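Side-chain contacts in hypothetical UPF0334 kinase-like protein AQ_1292 (Aquifex aeolicus, PDB 1YE8), which hydrolyses nucleoside triphosphates such as ATP, GTP, CTP, TTP and UTP to diphosphates and phosphate, and has no kinase activity: residues K18-V21 / E22-K26; E170-L173 / S174-R178. All blocks are in the same frame, centred on the assembly; numbering follows the deposited sequence.

Contact 1 of 2, residues K18-V21 / E22-K26; sequences KKIV and ERLGK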
loop_
_atom_site.group_PDB
_atom_site.type_symbol
_atom_site.label_atom_id
_atom_site.label_comp_id
_atom_site.label_asym_id
_atom_site.label_seq_id
_atom_site.Cartn_x
_atom_site.Cartn_y
_atom_site.Cartn_z
ATOM N N LYS A 18 -7.038 5.156 4.098
ATOM C CA LYS A 18 -6.966 6.310 4.998
ATOM C C LYS A 18 -7.964 6.188 6.161
ATOM O O LYS A 18 -7.640 6.516 7.302
ATOM C CB LYS A 18 -7.140 7.605 4.215
ATOM C CG LYS A 18 -5.916 7.933 3.369
ATOM C CD LYS A 18 -6.151 9.094 2.429
ATOM C CE LYS A 18 -6.337 10.406 3.167
ATOM N NZ LYS A 18 -6.518 11.513 2.193
ATOM N N LYS A 19 -9.157 5.682 5.871
ATOM C CA LYS A 19 -10.154 5.455 6.922
ATOM C C LYS A 19 -9.643 4.412 7.913
ATOM O O LYS A 19 -9.836 4.547 9.123
ATOM C CB LYS A 19 -11.477 4.960 6.336
ATOM C CG LYS A 19 -12.306 5.979 5.585
ATOM C CD LYS A 19 -13.494 5.262 4.911
ATOM C CE LYS A 19 -14.397 6.208 4.171
ATOM N NZ LYS A 19 -15.518 5.434 3.567
ATOM N N ILE A 20 -9.002 3.361 7.399
ATOM C CA ILE A 20 -8.435 2.318 8.246
ATOM C C ILE A 20 -7.333 2.893 9.143
ATOM O O ILE A 20 -7.305 2.611 10.354
ATOM C CB ILE A 20 -7.918 1.115 7.390
ATOM C CG1 ILE A 20 -9.083 0.372 6.726
ATOM C CG2 ILE A 20 -7.112 0.153 8.227
ATOM C CD1 ILE A 20 -8.650 -0.547 5.566
ATOM N N VAL A 21 -6.447 3.702 8.556
ATOM C CA VAL A 21 -5.366 4.351 9.307
ATOM C C VAL A 21 -5.929 5.215 10.439
ATOM O O VAL A 21 -5.443 5.143 11.582
ATOM C CB VAL A 21 -4.459 5.170 8.369
ATOM C CG1 VAL A 21 -3.521 6.102 9.148
ATOM C CG2 VAL A 21 -3.658 4.231 7.454
ATOM N N GLU A 22 -6.955 6.010 10.132
ATOM C CA GLU A 22 -7.509 6.889 11.163
ATOM C C GLU A 22 -8.101 6.056 12.303
ATOM O O GLU A 22 -7.900 6.361 13.487
ATOM C CB GLU A 22 -8.549 7.840 10.581
ATOM C CG GLU A 22 -9.100 8.810 11.617
ATOM C CD GLU A 22 -10.029 9.858 11.040
ATOM O OE1 GLU A 22 -11.224 9.555 10.809
ATOM O OE2 GLU A 22 -9.557 10.999 10.838
ATOM N N ARG A 23 -8.829 5.003 11.957
ATOM C CA ARG A 23 -9.402 4.136 12.979
ATOM C C ARG A 23 -8.368 3.427 13.834
ATOM O O ARG A 23 -8.547 3.268 15.040
ATOM C CB ARG A 23 -10.361 3.134 12.350
ATOM C CG ARG A 23 -11.652 3.795 11.888
ATOM C CD ARG A 23 -12.595 4.189 13.042
ATOM N NE ARG A 23 -13.228 2.995 13.596
ATOM C CZ ARG A 23 -14.314 2.428 13.084
ATOM N NH1 ARG A 23 -14.889 2.950 12.008
ATOM N NH2 ARG A 23 -14.811 1.330 13.641
ATOM N N LEU A 24 -7.286 2.977 13.201
ATOM C CA LEU A 24 -6.230 2.269 13.910
ATOM C C LEU A 24 -5.340 3.164 14.776
ATOM O O LEU A 24 -4.689 2.663 15.697
ATOM C CB LEU A 24 -5.373 1.476 12.916
ATOM C CG LEU A 24 -5.999 0.234 12.269
ATOM C CD1 LEU A 24 -5.043 -0.278 11.215
ATOM C CD2 LEU A 24 -6.316 -0.861 13.282
ATOM N N GLY A 25 -5.294 4.465 14.499
ATOM C CA GLY A 25 -4.479 5.364 15.302
ATOM C C GLY A 25 -3.013 4.980 15.283
ATOM O O GLY A 25 -2.440 4.726 14.224
ATOM N N LYS A 26 -2.412 4.903 16.460
ATOM C CA LYS A 26 -0.983 4.660 16.598
ATOM C C LYS A 26 -0.614 3.226 16.220
ATOM O O LYS A 26 0.570 2.889 16.116
ATOM C CB LYS A 26 -0.526 4.984 18.029
ATOM C CG LYS A 26 -0.581 6.472 18.381
ATOM C CD LYS A 26 -0.186 6.680 19.835
ATOM C CE LYS A 26 0.065 8.149 20.154
ATOM N NZ LYS A 26 -0.869 8.646 21.210
#
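Ile20 and Leu24 meet one turn apart at the C-terminal end of helix 13-24, the helix that follows the Walker A P-loop in this RecA-like NTPase. Their side chains run side by side and point the same way, with Ile20 CG2 3.7 Å from Leu24 CD1. The torsions account for the pairing: in Ile20 the CG2 branch stands opposite the backbone N and beside the carbonyl carbon, which turns it toward the following turn, while Leu24 carries CG beside its own N (chi1 -71°), back over the preceding turn. Leu24 CG consequently also rests 3.3 Å from Ile20 O, the same oxygen that accepts the Leu24 amide at 2.9 Å.

Three further i to i+4 bonds build the turn, from Glu22 N to Lys18 O, Arg23 N to Lys19 O and Gly25 N to Val21 O. The last is the most bent, with an N-H...O angle of 135°, and at Gly25 the chain leaves helical geometry with positive phi (59°).

Outward from this frame, each apolar side chain meets its own part of the fold: Ile20 packs on Leu169 and Ile172 of helix 168-175, Val21 touches Trp32 of strand 31-36 and Ile104 of strand 102-105, and Leu24 reaches Val102 of the latter strand. Lys18 NZ makes a salt bridge to Glu34, and Arg23 NH2 makes one to Glu170. Nearer the backbone, Arg23 CG lies 3.4 Å from Lys19 O.

Contact 2 of 2, residues E170-L173 / S174-R178; sequences EDIL and SLLER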
loop_
_atom_site.group_PDB
_atom_site.type_symbol
_atom_site.label_atom_id
_atom_site.label_comp_id
_atom_site.label_asym_id
_atom_site.label_seq_id
_atom_site.Cartn_x
_atom_site.Cartn_y
_atom_site.Cartn_z
ATOM N N GLU A 170 -16.029 -1.999 8.483
ATOM C CA GLU A 170 -16.223 -2.733 9.736
ATOM C C GLU A 170 -15.836 -4.220 9.663
ATOM O O GLU A 170 -15.326 -4.793 10.647
ATOM C CB GLU A 170 -17.656 -2.561 10.265
ATOM C CG GLU A 170 -18.000 -1.147 10.737
ATOM C CD GLU A 170 -17.042 -0.559 11.775
ATOM O OE1 GLU A 170 -16.375 -1.311 12.529
ATOM O OE2 GLU A 170 -16.980 0.680 11.847
ATOM N N ASP A 171 -16.078 -4.839 8.509
ATOM C CA ASP A 171 -15.640 -6.211 8.262
ATOM C C ASP A 171 -14.119 -6.300 8.457
ATOM O O ASP A 171 -13.615 -7.178 9.177
ATOM C CB ASP A 171 -16.045 -6.664 6.849
ATOM C CG ASP A 171 -17.550 -6.585 6.611
ATOM O OD1 ASP A 171 -18.322 -6.641 7.592
ATOM O OD2 ASP A 171 -18.054 -6.454 5.473
ATOM N N ILE A 172 -13.410 -5.362 7.822
ATOM C CA ILE A 172 -11.950 -5.281 7.904
ATOM C C ILE A 172 -11.493 -5.043 9.345
ATOM O O ILE A 172 -10.637 -5.772 9.857
ATOM C CB ILE A 172 -11.415 -4.171 6.946
ATOM C CG1 ILE A 172 -11.653 -4.576 5.483
ATOM C CG2 ILE A 172 -9.919 -3.892 7.202
ATOM C CD1 ILE A 172 -11.352 -3.462 4.471
ATOM N N LEU A 173 -12.084 -4.041 9.999
ATOM C CA LEU A 173 -11.668 -3.684 11.361
ATOM C C LEU A 173 -11.929 -4.777 12.402
ATOM O O LEU A 173 -11.127 -4.950 13.315
ATOM C CB LEU A 173 -12.252 -2.334 11.792
ATOM C CG LEU A 173 -11.721 -1.124 11.009
ATOM C CD1 LEU A 173 -12.450 0.120 11.464
ATOM C CD2 LEU A 173 -10.209 -0.929 11.165
ATOM N N SER A 174 -13.010 -5.535 12.227
ATOM C CA SER A 174 -13.263 -6.700 13.079
ATOM C C SER A 174 -12.187 -7.782 12.932
ATOM O O SER A 174 -11.719 -8.348 13.929
ATOM C CB SER A 174 -14.641 -7.297 12.796
ATOM O OG SER A 174 -14.853 -8.450 13.597
ATOM N N LEU A 175 -11.795 -8.063 11.686
ATOM C CA LEU A 175 -10.766 -9.065 11.403
ATOM C C LEU A 175 -9.425 -8.678 12.010
ATOM O O LEU A 175 -8.708 -9.527 12.538
ATOM C CB LEU A 175 -10.632 -9.307 9.892
ATOM C CG LEU A 175 -11.737 -10.194 9.307
ATOM C CD1 LEU A 175 -11.865 -9.999 7.805
ATOM C CD2 LEU A 175 -11.480 -11.658 9.668
ATOM N N LEU A 176 -9.093 -7.394 11.936
ATOM C CA LEU A 176 -7.965 -6.862 12.684
ATOM C C LEU A 176 -8.449 -6.821 14.145
ATOM O O LEU A 176 -9.644 -6.893 14.395
ATOM C CB LEU A 176 -7.561 -5.484 12.131
ATOM C CG LEU A 176 -7.116 -5.433 10.648
ATOM C CD1 LEU A 176 -7.096 -4.013 10.105
ATOM C CD2 LEU A 176 -5.755 -6.112 10.412
ATOM N N GLU A 177 -7.564 -6.762 15.125
ATOM C CA GLU A 177 -8.084 -6.747 16.500
ATOM C C GLU A 177 -8.818 -5.425 16.760
ATOM O O GLU A 177 -8.418 -4.394 16.231
ATOM C CB GLU A 177 -6.974 -6.972 17.527
ATOM C CG GLU A 177 -7.429 -7.756 18.757
ATOM C CD GLU A 177 -6.282 -8.163 19.677
ATOM O OE1 GLU A 177 -5.124 -7.765 19.422
ATOM O OE2 GLU A 177 -6.540 -8.890 20.663
ATOM N N ARG A 178 -9.895 -5.452 17.546
ATOM C CA ARG A 178 -10.602 -4.215 17.892
ATOM C C ARG A 178 -9.684 -3.226 18.602
ATOM O O ARG A 178 -9.074 -3.558 19.619
ATOM C CB ARG A 178 -11.833 -4.486 18.774
ATOM C CG ARG A 178 -13.126 -4.796 18.026
ATOM C CD ARG A 178 -13.509 -3.820 16.924
ATOM N NE ARG A 178 -14.588 -4.387 16.121
ATOM C CZ ARG A 178 -15.117 -3.825 15.039
ATOM N NH1 ARG A 178 -14.700 -2.646 14.611
ATOM N NH2 ARG A 178 -16.091 -4.445 14.392
HETATM O O HOH W 1 -9.618 -3.037 14.290
#
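Bends at chi2 in both Glu170 (-54°) and Arg178 (-50°) bring a carboxylate and a guanidinium together across the end of helix 168-175. The two side chains cross at about a right angle, yet their flat groups are nearly coplanar. Arg178 NH1 donates to Glu170 OE1 at 3.0 Å in a nearly straight salt bridge; the oxygen is met almost along its C-O axis and lies at the guanidinium edge. One face of that guanidinium lies over the last turn, with Ser174 N 3.8 Å above its centre, and Leu173 CB is 3.7 Å from Arg178 NH1.

Helical bonding runs through Leu176 N to Ile172 O, after which Leu176 turns to extended geometry. Water 1 spans the departing chain, donating to Leu173 O at 2.6 Å and to Glu177 O at 2.7 Å. On the buried side, Ile172 CG2 and Leu176 CD1 lie 4.1 Å apart, their side chains pointing the same way and both touching Ile3 of strand 2-6.

Replacing Glu170 by alanine takes away both carboxylate oxygens, and Arg178 would probably lose its acid and be freer to turn, while Arg23 of helix 13-24 would lose one of its partners. With OE1 on Arg178 and OE2 on Arg23, the carboxylate is shared by two arginines, which probably favours its ionised form.

Contacts 1 and 2 occupy the C-terminal ends of two helices that pack against each other, their centres 12 Å apart. Arg23 makes the polar connection, its NH2 lying 2.9 Å from Glu170 OE2, and its CZ lies 3.4 Å from Leu173 CD1. Deeper in, Ile20 CD1 meets Ile172 CG2 at 3.9 Å, joining the apolar faces of the two helices. Contact 1 is the nearer to the P-loop and ions: the Lys18 side chain is about 4 Å from that of Thr14, an inferred ATP-binding residue, and about 8 Å from a bound sodium ion, against about 13 Å from Ile172 to a bound sodium ion. Leu24 and Leu176 both approach Val102, a predicted ATP-binding residue, to about 4 Å between side chains.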